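Local coordinates for protein D-psicose 3-epimerase (Agrobacterium tumefaciens, PDB 2HK0) that interconverts ketohexoses such as D-fructose and D-psicose by epimerising them at C3, in a reaction that depends on a metal, at residues 146-150 against 188-193; 165-171 against 197-203; 245-249 against 302-307. All coordinates share one frame; numbering follows the deposited sequence.

Overall arrangement
All three contacts belong to one closed eight-stranded parallel barrel, two of them between outer helices and one between strands of the wall. Contacts 1 and 2 interlock along the chain: helix 142-162, strand 166-170, helix 183-193 and strand 198-203 follow in that order, so their segments alternate. Their centres are 12 Å apart and they touch, V190 of helix 183-193 lying on V198 and V200. Contact 3 comes later, where helix 245-254 meets the C-terminal helix 289-307. Its centre is 31 Å from that of contact 1 and 21 Å from that of contact 2, and it touches neither. Contacts 1 and 2 tie a beta-alpha-beta unit to the outer helices; contact 3 lies at a subunit interface.

Contact 1: residues 146-150 against 188-193; sequences YARGV and AFVKDV
Y146 and F189 meet as an offset edge-to-face pair between two helices. The phenylalanine turns its edge toward the face of the tyrosine, the planes stand at 86°, and the centroids are 5.6 Å apart. The two side chains run past each other in opposite directions, each reaching for the other helix, and the closest carbons of the pair are Y146 CE1 and F189 CD2, at 3.6 Å. A trans first torsion in Y146 (174°) carries the ring across the gap until its hydroxyl lies beside the neighbouring backbone. There Y146 OH donates a very short hydrogen bond, 2.5 Å, to D192 OD2, a length to be read with caution. The carboxylate approaches at the rim of the phenol, with OD2 near the ring plane but its own plane turned 70° from it. V150 lies one helical turn on from Y146. V150 CG2 is 3.5 Å from F189 CE2 and also sits over one face of the tyrosine, toward the rim. The other branch, V150 CG1, leans on V193 CG2 at 4.1 Å. At the far end of the ring, F189 CZ comes 3.6 Å from the carbonyl carbon of G149, where the absence of a side chain leaves the ring close to the backbone. I153, farther along helix 142-162, also touches F189 and V193. The chemistry is thus graded: hydrocarbon and aromatic packing on the inner side, and toward the exposed D192 a phenol-carboxylate bond that fixes the direction of the tyrosine hydroxyl and probably stabilises the charged form of D192.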
loop_
_atom_site.group_PDB
_atom_site.type_symbol
_atom_site.label_atom_id
_atom_site.label_comp_id
_atom_site.label_asym_id
_atom_site.label_seq_id
_atom_site.Cartn_x
_atom_site.Cartn_y
_atom_site.Cartn_z
ATOM N N TYR A 146 -8.312 31.010 -14.187
ATOM C CA TYR A 146 -9.345 29.981 -14.289
ATOM C C TYR A 146 -10.447 30.463 -15.242
ATOM O O TYR A 146 -10.792 29.792 -16.228
ATOM C CB TYR A 146 -9.958 29.719 -12.920
ATOM C CG TYR A 146 -11.128 28.768 -12.964
ATOM C CD1 TYR A 146 -10.929 27.392 -12.874
ATOM C CD2 TYR A 146 -12.432 29.239 -13.133
ATOM C CE1 TYR A 146 -11.995 26.502 -12.954
ATOM C CE2 TYR A 146 -13.507 28.358 -13.217
ATOM C CZ TYR A 146 -13.277 26.991 -13.127
ATOM O OH TYR A 146 -14.316 26.098 -13.223
ATOM N N ALA A 147 -10.998 31.637 -14.932
ATOM C CA ALA A 147 -12.065 32.218 -15.734
ATOM C C ALA A 147 -11.669 32.402 -17.202
ATOM O O ALA A 147 -12.442 32.066 -18.105
ATOM C CB ALA A 147 -12.512 33.565 -15.123
ATOM N N ARG A 148 -10.473 32.923 -17.453
ATOM C CA ARG A 148 -10.040 33.114 -18.830
ATOM C C ARG A 148 -9.765 31.768 -19.503
ATOM O O ARG A 148 -9.997 31.609 -20.705
ATOM C CB ARG A 148 -8.789 34.003 -18.893
ATOM C CG ARG A 148 -9.064 35.472 -18.508
ATOM C CD ARG A 148 -7.823 36.355 -18.669
ATOM N NE ARG A 148 -7.377 36.894 -17.385
ATOM C CZ ARG A 148 -6.555 36.265 -16.559
ATOM N NH1 ARG A 148 -6.081 35.082 -16.885
ATOM N NH2 ARG A 148 -6.230 36.801 -15.399
ATOM N N GLY A 149 -9.281 30.797 -18.733
ATOM C CA GLY A 149 -9.004 29.485 -19.308
ATOM C C GLY A 149 -10.281 28.799 -19.782
ATOM O O GLY A 149 -10.323 28.197 -20.864
ATOM N N VAL A 150 -11.324 28.895 -18.964
ATOM C CA VAL A 150 -12.619 28.303 -19.270
ATOM C C VAL A 150 -13.131 28.904 -20.561
ATOM O O VAL A 150 -13.556 28.195 -21.460
ATOM C CB VAL A 150 -13.671 28.611 -18.171
ATOM C CG1 VAL A 150 -15.086 28.231 -18.679
ATOM C CG2 VAL A 150 -13.329 27.854 -16.890
ATOM N N ALA A 188 -14.558 20.303 -12.358
ATOM C CA ALA A 188 -15.332 21.543 -12.235
ATOM C C ALA A 188 -15.043 22.422 -13.442
ATOM O O ALA A 188 -15.946 23.008 -14.030
ATOM C CB ALA A 188 -14.976 22.284 -10.941
ATOM N N PHE A 189 -13.774 22.494 -13.818
ATOM C CA PHE A 189 -13.370 23.300 -14.956
ATOM C C PHE A 189 -14.059 22.814 -16.239
ATOM O O PHE A 189 -14.585 23.614 -17.006
ATOM C CB PHE A 189 -11.845 23.234 -15.118
ATOM C CG PHE A 189 -11.324 23.989 -16.305
ATOM C CD1 PHE A 189 -11.297 23.401 -17.569
ATOM C CD2 PHE A 189 -10.843 25.283 -16.157
ATOM C CE1 PHE A 189 -10.792 24.102 -18.672
ATOM C CE2 PHE A 189 -10.333 26.002 -17.257
ATOM C CZ PHE A 189 -10.306 25.415 -18.510
ATOM N N VAL A 190 -14.026 21.503 -16.468
ATOM C CA VAL A 190 -14.639 20.910 -17.643
ATOM C C VAL A 190 -16.162 21.163 -17.679
ATOM O O VAL A 190 -16.724 21.479 -18.737
ATOM C CB VAL A 190 -14.302 19.395 -17.700
ATOM C CG1 VAL A 190 -15.179 18.666 -18.724
ATOM C CG2 VAL A 190 -12.832 19.238 -18.085
ATOM N N LYS A 191 -16.824 21.047 -16.532
ATOM C CA LYS A 191 -18.270 21.296 -16.494
ATOM C C LYS A 191 -18.564 22.756 -16.846
ATOM O O LYS A 191 -19.544 23.050 -17.522
ATOM C CB LYS A 191 -18.830 20.952 -15.117
ATOM C CG LYS A 191 -18.970 19.452 -14.895
ATOM C CD LYS A 191 -19.463 19.142 -13.491
ATOM C CE LYS A 191 -19.714 17.653 -13.303
ATOM N NZ LYS A 191 -20.221 17.387 -11.912
ATOM N N ASP A 192 -17.715 23.666 -16.379
ATOM C CA ASP A 192 -17.867 25.079 -16.691
ATOM C C ASP A 192 -17.678 25.348 -18.177
ATOM O O ASP A 192 -18.307 26.253 -18.734
ATOM C CB ASP A 192 -16.850 25.925 -15.936
ATOM C CG ASP A 192 -17.389 26.432 -14.628
ATOM O OD1 ASP A 192 -18.630 26.405 -14.459
ATOM O OD2 ASP A 192 -16.583 26.864 -13.773
ATOM N N VAL A 193 -16.792 24.595 -18.818
ATOM C CA VAL A 193 -16.589 24.819 -20.235
ATOM C C VAL A 193 -17.871 24.443 -20.976
ATOM O O VAL A 193 -18.256 25.117 -21.926
ATOM C CB VAL A 193 -15.397 24.006 -20.787
ATOM C CG1 VAL A 193 -15.446 23.987 -22.315
ATOM C CG2 VAL A 193 -14.073 24.647 -20.311
#

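Contact 2: residues 165-171 against 197-203; sequences INLCIEV and NVKVMLD
N197 ND2 donates to two backbone carbonyls, those of I165 and of A157 on helix 142-162, which pins the amide just before its strand. The N197 ND2 bond to I165 O is 3.0 Å long and almost straight (173° at the hydrogen), with the acceptor in the amide plane. A parallel ladder then runs toward the C-terminal ends of both strands, from L167 N to N197 O through to V171 N to M201 O. M201 N departs most, standing 48° out of the I169 carbonyl plane, off the lone pairs. On one face, I169 CG1 meets V198 CG1 at 3.9 Å. On the other, E170 has its CG trans to the backbone N (chi1 -173°) and crosses selenomethionine M201, whose CE lies 3.6 Å from E170 OE2. The nearly coplanar carboxylates of E170 and D203 set two acceptors, E170 OE2 and D203 OD2, 3.1 Å apart without a hydrogen bond. D203 OD1 caps F205 N, while H229 and E264 gather nearby, consistent with the metal site of this family. Water 1 joins V171 O to D203 N. This is the strand pair of a beta-alpha-beta crossover through helix 183-193, the repeating element of a TIM barrel.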
loop_
_atom_site.group_PDB
_atom_site.type_symbol
_atom_site.label_atom_id
_atom_site.label_comp_id
_atom_site.label_asym_id
_atom_site.label_seq_id
_atom_site.Cartn_x
_atom_site.Cartn_y
_atom_site.Cartn_z
ATOM N N ILE A 165 -12.033 15.912 -32.788
ATOM C CA ILE A 165 -10.969 15.941 -31.791
ATOM C C ILE A 165 -11.468 16.265 -30.381
ATOM O O ILE A 165 -12.236 17.206 -30.194
ATOM C CB ILE A 165 -9.895 17.017 -32.181
ATOM C CG1 ILE A 165 -9.190 16.608 -33.482
ATOM C CG2 ILE A 165 -8.887 17.238 -31.013
ATOM C CD1 ILE A 165 -8.158 17.636 -34.002
ATOM N N ASN A 166 -11.023 15.482 -29.398
ATOM C CA ASN A 166 -11.356 15.719 -27.993
ATOM C C ASN A 166 -10.176 16.452 -27.363
ATOM O O ASN A 166 -9.030 16.075 -27.593
ATOM C CB ASN A 166 -11.575 14.399 -27.237
ATOM C CG ASN A 166 -12.914 13.762 -27.564
ATOM O OD1 ASN A 166 -13.934 14.436 -27.572
ATOM N ND2 ASN A 166 -12.915 12.463 -27.837
ATOM N N LEU A 167 -10.466 17.501 -26.594
ATOM C CA LEU A 167 -9.458 18.294 -25.898
ATOM C C LEU A 167 -9.437 17.784 -24.451
ATOM O O LEU A 167 -10.446 17.867 -23.739
ATOM C CB LEU A 167 -9.855 19.779 -25.936
ATOM C CG LEU A 167 -10.026 20.340 -27.361
ATOM C CD1 LEU A 167 -10.578 21.757 -27.326
ATOM C CD2 LEU A 167 -8.670 20.300 -28.072
ATOM N N CYS A 168 -8.300 17.250 -24.016
ATOM C CA CYS A 168 -8.194 16.709 -22.661
ATOM C C CYS A 168 -7.334 17.602 -21.778
ATOM O O CYS A 168 -6.133 17.750 -22.014
ATOM C CB CYS A 168 -7.624 15.293 -22.726
ATOM S SG CYS A 168 -8.636 14.217 -23.784
ATOM N N ILE A 169 -7.974 18.192 -20.768
ATOM C CA ILE A 169 -7.357 19.125 -19.827
ATOM C C ILE A 169 -6.601 18.389 -18.736
ATOM O O ILE A 169 -7.206 17.726 -17.888
ATOM C CB ILE A 169 -8.438 20.007 -19.170
ATOM C CG1 ILE A 169 -9.372 20.554 -20.260
ATOM C CG2 ILE A 169 -7.790 21.141 -18.360
ATOM C CD1 ILE A 169 -8.674 21.377 -21.336
ATOM N N GLU A 170 -5.278 18.532 -18.740
ATOM C CA GLU A 170 -4.453 17.817 -17.767
ATOM C C GLU A 170 -4.359 18.484 -16.411
ATOM O O GLU A 170 -4.097 19.682 -16.312
ATOM C CB GLU A 170 -3.041 17.591 -18.332
ATOM C CG GLU A 170 -2.136 16.712 -17.457
ATOM C CD GLU A 170 -0.799 16.377 -18.132
ATOM O OE1 GLU A 170 -0.361 17.153 -19.010
ATOM O OE2 GLU A 170 -0.179 15.348 -17.775
ATOM N N VAL A 171 -4.587 17.689 -15.368
ATOM C CA VAL A 171 -4.515 18.154 -13.981
ATOM C C VAL A 171 -3.046 17.980 -13.602
ATOM O O VAL A 171 -2.495 16.892 -13.758
ATOM C CB VAL A 171 -5.438 17.290 -13.075
ATOM C CG1 VAL A 171 -5.259 17.662 -11.603
ATOM C CG2 VAL A 171 -6.901 17.507 -13.489
ATOM N N ASN A 197 -16.856 17.723 -26.182
ATOM C CA ASN A 197 -15.549 17.187 -26.549
ATOM C C ASN A 197 -14.386 17.717 -25.713
ATOM O O ASN A 197 -13.238 17.690 -26.163
ATOM C CB ASN A 197 -15.280 17.428 -28.051
ATOM C CG ASN A 197 -15.148 18.903 -28.390
ATOM O OD1 ASN A 197 -15.910 19.734 -27.900
ATOM N ND2 ASN A 197 -14.182 19.231 -29.236
ATOM N N VAL A 198 -14.680 18.221 -24.513
ATOM C CA VAL A 198 -13.639 18.703 -23.609
ATOM C C VAL A 198 -13.722 17.743 -22.428
ATOM O O VAL A 198 -14.783 17.571 -21.819
ATOM C CB VAL A 198 -13.866 20.165 -23.169
ATOM C CG1 VAL A 198 -12.801 20.577 -22.157
ATOM C CG2 VAL A 198 -13.783 21.097 -24.407
ATOM N N LYS A 199 -12.588 17.111 -22.128
ATOM C CA LYS A 199 -12.490 16.086 -21.101
ATOM C C LYS A 199 -11.388 16.360 -20.080
ATOM O O LYS A 199 -10.516 17.215 -20.285
ATOM C CB LYS A 199 -12.182 14.742 -21.780
ATOM C CG LYS A 199 -13.150 14.344 -22.895
ATOM C CD LYS A 199 -14.508 13.980 -22.321
ATOM C CE LYS A 199 -15.579 13.860 -23.409
ATOM N NZ LYS A 199 -15.164 12.926 -24.480
ATOM N N VAL A 200 -11.421 15.603 -18.988
ATOM C CA VAL A 200 -10.415 15.735 -17.952
ATOM C C VAL A 200 -9.313 14.733 -18.248
ATOM O O VAL A 200 -9.575 13.649 -18.779
ATOM C CB VAL A 200 -10.990 15.432 -16.543
ATOM C CG1 VAL A 200 -9.875 15.455 -15.508
ATOM C CG2 VAL A 200 -12.037 16.487 -16.172
HETATM N N MSE A 201 -8.084 15.097 -17.900
HETATM C CA MSE A 201 -6.936 14.213 -18.110
HETATM C C MSE A 201 -6.135 14.091 -16.819
HETATM O O MSE A 201 -5.785 15.104 -16.199
HETATM C CB MSE A 201 -6.058 14.783 -19.214
HETATM C CG MSE A 201 -4.787 14.054 -19.416
HETATM SE SE MSE A 201 -3.779 14.868 -20.851
HETATM C CE MSE A 201 -2.066 13.994 -20.496
ATOM N N LEU A 202 -5.851 12.858 -16.406
ATOM C CA LEU A 202 -5.090 12.615 -15.176
ATOM C C LEU A 202 -3.743 11.957 -15.478
ATOM O O LEU A 202 -3.586 11.255 -16.479
ATOM C CB LEU A 202 -5.899 11.731 -14.211
ATOM C CG LEU A 202 -7.256 12.311 -13.794
ATOM C CD1 LEU A 202 -7.978 11.347 -12.836
ATOM C CD2 LEU A 202 -7.038 13.680 -13.138
ATOM N N ASP A 203 -2.791 12.151 -14.574
ATOM C CA ASP A 203 -1.430 11.645 -14.754
ATOM C C ASP A 203 -0.943 11.124 -13.387
ATOM O O ASP A 203 -0.933 11.874 -12.409
ATOM C CB ASP A 203 -0.591 12.823 -15.252
ATOM C CG ASP A 203 0.851 12.467 -15.513
ATOM O OD1 ASP A 203 1.416 11.647 -14.757
ATOM O OD2 ASP A 203 1.428 13.045 -16.458
HETATM O O HOH W 1 -3.411 14.348 -12.665
#

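Contact 3: residues 245-249 against 302-307; sequences WHEIG and FSRFVL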
loop_
_atom_site.group_PDB
_atom_site.type_symbol
_atom_site.label_atom_id
_atom_site.label_comp_id
_atom_site.label_asym_id
_atom_site.label_seq_id
_atom_site.Cartn_x
_atom_site.Cartn_y
_atom_site.Cartn_z
ATOM N N TRP A 245 -0.703 0.375 -8.582
ATOM C CA TRP A 245 -1.225 -0.062 -9.863
ATOM C C TRP A 245 -2.523 -0.858 -9.810
ATOM O O TRP A 245 -3.413 -0.637 -10.624
ATOM C CB TRP A 245 -0.131 -0.828 -10.613
ATOM C CG TRP A 245 1.061 0.055 -10.911
ATOM C CD1 TRP A 245 2.334 -0.086 -10.428
ATOM C CD2 TRP A 245 1.063 1.242 -11.708
ATOM N NE1 TRP A 245 3.133 0.951 -10.878
ATOM C CE2 TRP A 245 2.377 1.781 -11.660
ATOM C CE3 TRP A 245 0.079 1.914 -12.461
ATOM C CZ2 TRP A 245 2.730 2.965 -12.334
ATOM C CZ3 TRP A 245 0.427 3.076 -13.126
ATOM C CH2 TRP A 245 1.748 3.594 -13.056
ATOM N N HIS A 246 -2.644 -1.763 -8.847
ATOM C CA HIS A 246 -3.853 -2.560 -8.728
ATOM C C HIS A 246 -5.081 -1.680 -8.441
ATOM O O HIS A 246 -6.140 -1.855 -9.046
ATOM C CB HIS A 246 -3.666 -3.621 -7.642
ATOM C CG HIS A 246 -4.868 -4.499 -7.449
ATOM N ND1 HIS A 246 -5.742 -4.339 -6.398
ATOM C CD2 HIS A 246 -5.350 -5.530 -8.182
ATOM C CE1 HIS A 246 -6.710 -5.234 -6.489
ATOM N NE2 HIS A 246 -6.497 -5.969 -7.563
ATOM N N GLU A 247 -4.935 -0.735 -7.522
ATOM C CA GLU A 247 -6.018 0.189 -7.178
ATOM C C GLU A 247 -6.397 1.039 -8.410
ATOM O O GLU A 247 -7.581 1.281 -8.690
ATOM C CB GLU A 247 -5.563 1.120 -6.046
ATOM C CG GLU A 247 -6.636 2.110 -5.587
ATOM C CD GLU A 247 -6.103 3.136 -4.599
ATOM O OE1 GLU A 247 -5.197 2.785 -3.821
ATOM O OE2 GLU A 247 -6.590 4.286 -4.583
ATOM N N ILE A 248 -5.378 1.482 -9.138
ATOM C CA ILE A 248 -5.572 2.300 -10.336
ATOM C C ILE A 248 -6.354 1.469 -11.356
ATOM O O ILE A 248 -7.334 1.927 -11.931
ATOM C CB ILE A 248 -4.212 2.686 -10.985
ATOM C CG1 ILE A 248 -3.350 3.504 -10.010
ATOM C CG2 ILE A 248 -4.446 3.432 -12.305
ATOM C CD1 ILE A 248 -3.904 4.805 -9.646
ATOM N N GLY A 249 -5.890 0.244 -11.583
ATOM C CA GLY A 249 -6.547 -0.633 -12.542
ATOM C C GLY A 249 -8.020 -0.818 -12.221
ATOM O O GLY A 249 -8.868 -0.740 -13.112
ATOM N N PHE A 302 3.298 -5.263 -18.308
ATOM C CA PHE A 302 2.869 -5.048 -16.928
ATOM C C PHE A 302 1.563 -4.249 -16.953
ATOM O O PHE A 302 0.589 -4.595 -16.289
ATOM C CB PHE A 302 3.959 -4.256 -16.176
ATOM C CG PHE A 302 3.566 -3.812 -14.790
ATOM C CD1 PHE A 302 3.836 -4.610 -13.680
ATOM C CD2 PHE A 302 2.925 -2.592 -14.594
ATOM C CE1 PHE A 302 3.473 -4.193 -12.393
ATOM C CE2 PHE A 302 2.558 -2.168 -13.326
ATOM C CZ PHE A 302 2.833 -2.969 -12.217
ATOM N N SER A 303 1.538 -3.176 -17.733
ATOM C CA SER A 303 0.354 -2.322 -17.782
ATOM C C SER A 303 -0.873 -3.011 -18.332
ATOM O O SER A 303 -1.974 -2.811 -17.837
ATOM C CB SER A 303 0.647 -1.054 -18.576
ATOM O OG SER A 303 1.666 -0.314 -17.936
ATOM N N ARG A 304 -0.695 -3.828 -19.356
ATOM C CA ARG A 304 -1.842 -4.522 -19.919
ATOM C C ARG A 304 -2.392 -5.547 -18.929
ATOM O O ARG A 304 -3.611 -5.711 -18.811
ATOM C CB ARG A 304 -1.447 -5.212 -21.224
ATOM C CG ARG A 304 -1.311 -4.240 -22.374
ATOM C CD ARG A 304 -0.802 -4.895 -23.658
ATOM N NE ARG A 304 -1.009 -4.004 -24.799
ATOM C CZ ARG A 304 -0.274 -4.004 -25.905
ATOM N NH1 ARG A 304 0.741 -4.851 -26.036
ATOM N NH2 ARG A 304 -0.554 -3.148 -26.888
ATOM N N PHE A 305 -1.489 -6.210 -18.205
ATOM C CA PHE A 305 -1.867 -7.259 -17.247
ATOM C C PHE A 305 -2.518 -6.729 -15.965
ATOM O O PHE A 305 -3.502 -7.285 -15.493
ATOM C CB PHE A 305 -0.625 -8.120 -16.911
ATOM C CG PHE A 305 -0.918 -9.331 -16.036
ATOM C CD1 PHE A 305 -1.942 -10.219 -16.361
ATOM C CD2 PHE A 305 -0.147 -9.587 -14.897
ATOM C CE1 PHE A 305 -2.193 -11.353 -15.563
ATOM C CE2 PHE A 305 -0.386 -10.717 -14.090
ATOM C CZ PHE A 305 -1.402 -11.598 -14.420
ATOM N N VAL A 306 -1.983 -5.646 -15.415
ATOM C CA VAL A 306 -2.509 -5.067 -14.190
ATOM C C VAL A 306 -3.604 -4.017 -14.445
ATOM O O VAL A 306 -4.536 -3.881 -13.660
ATOM C CB VAL A 306 -1.351 -4.416 -13.377
ATOM C CG1 VAL A 306 -1.877 -3.676 -12.144
ATOM C CG2 VAL A 306 -0.369 -5.484 -12.972
ATOM N N LEU A 307 -3.506 -3.285 -15.547
ATOM C CA LEU A 307 -4.495 -2.246 -15.812
ATOM C C LEU A 307 -5.648 -2.657 -16.706
ATOM O O LEU A 307 -6.777 -2.231 -16.494
ATOM C CB LEU A 307 -3.820 -1.007 -16.397
ATOM C CG LEU A 307 -2.813 -0.314 -15.476
ATOM C CD1 LEU A 307 -2.395 1.023 -16.092
ATOM C CD2 LEU A 307 -3.442 -0.086 -14.103
HETATM O O HOH W 2 -6.386 -4.032 -10.889
#
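The two helices cross at -62° with their axes 9.2 Å apart, coming closest in backbone at G249 and L307, whose CA atoms are 4.2 Å apart. The bare CA of G249, 4.0 Å from V306 O, admits L307 CD2 to 3.5 Å, and the same methyl also reaches W245 O. I248 CG2 lies alongside the L307 side chain, the two pointing the same way. At the other end, F302 sets its edge over one face of the W245 indole, the planes of the phenyl and five-membered rings at 84°. The shortest approach is W245 CD1 to F302 CZ, 3.4 Å. The trans first torsion of V306 (175°) places its CG1 against W245 CB at 3.7 Å. Water 2 donates to H246 O at 2.9 Å and, weakly, to V306 O, which R253 NH1 of helix 245-254 also binds. E232 holds W245 NE1, D212 of the third subunit holds H246 NE2, and V306 of the second subunit packs on F302. Inward, helix 245-254 packs through W245 on T230 and through I248 on F228, both of strand 225-230, and I248 also meets helix 214-221; the C-terminal helix 289-307 lies against helix 245-254 outside the barrel wall.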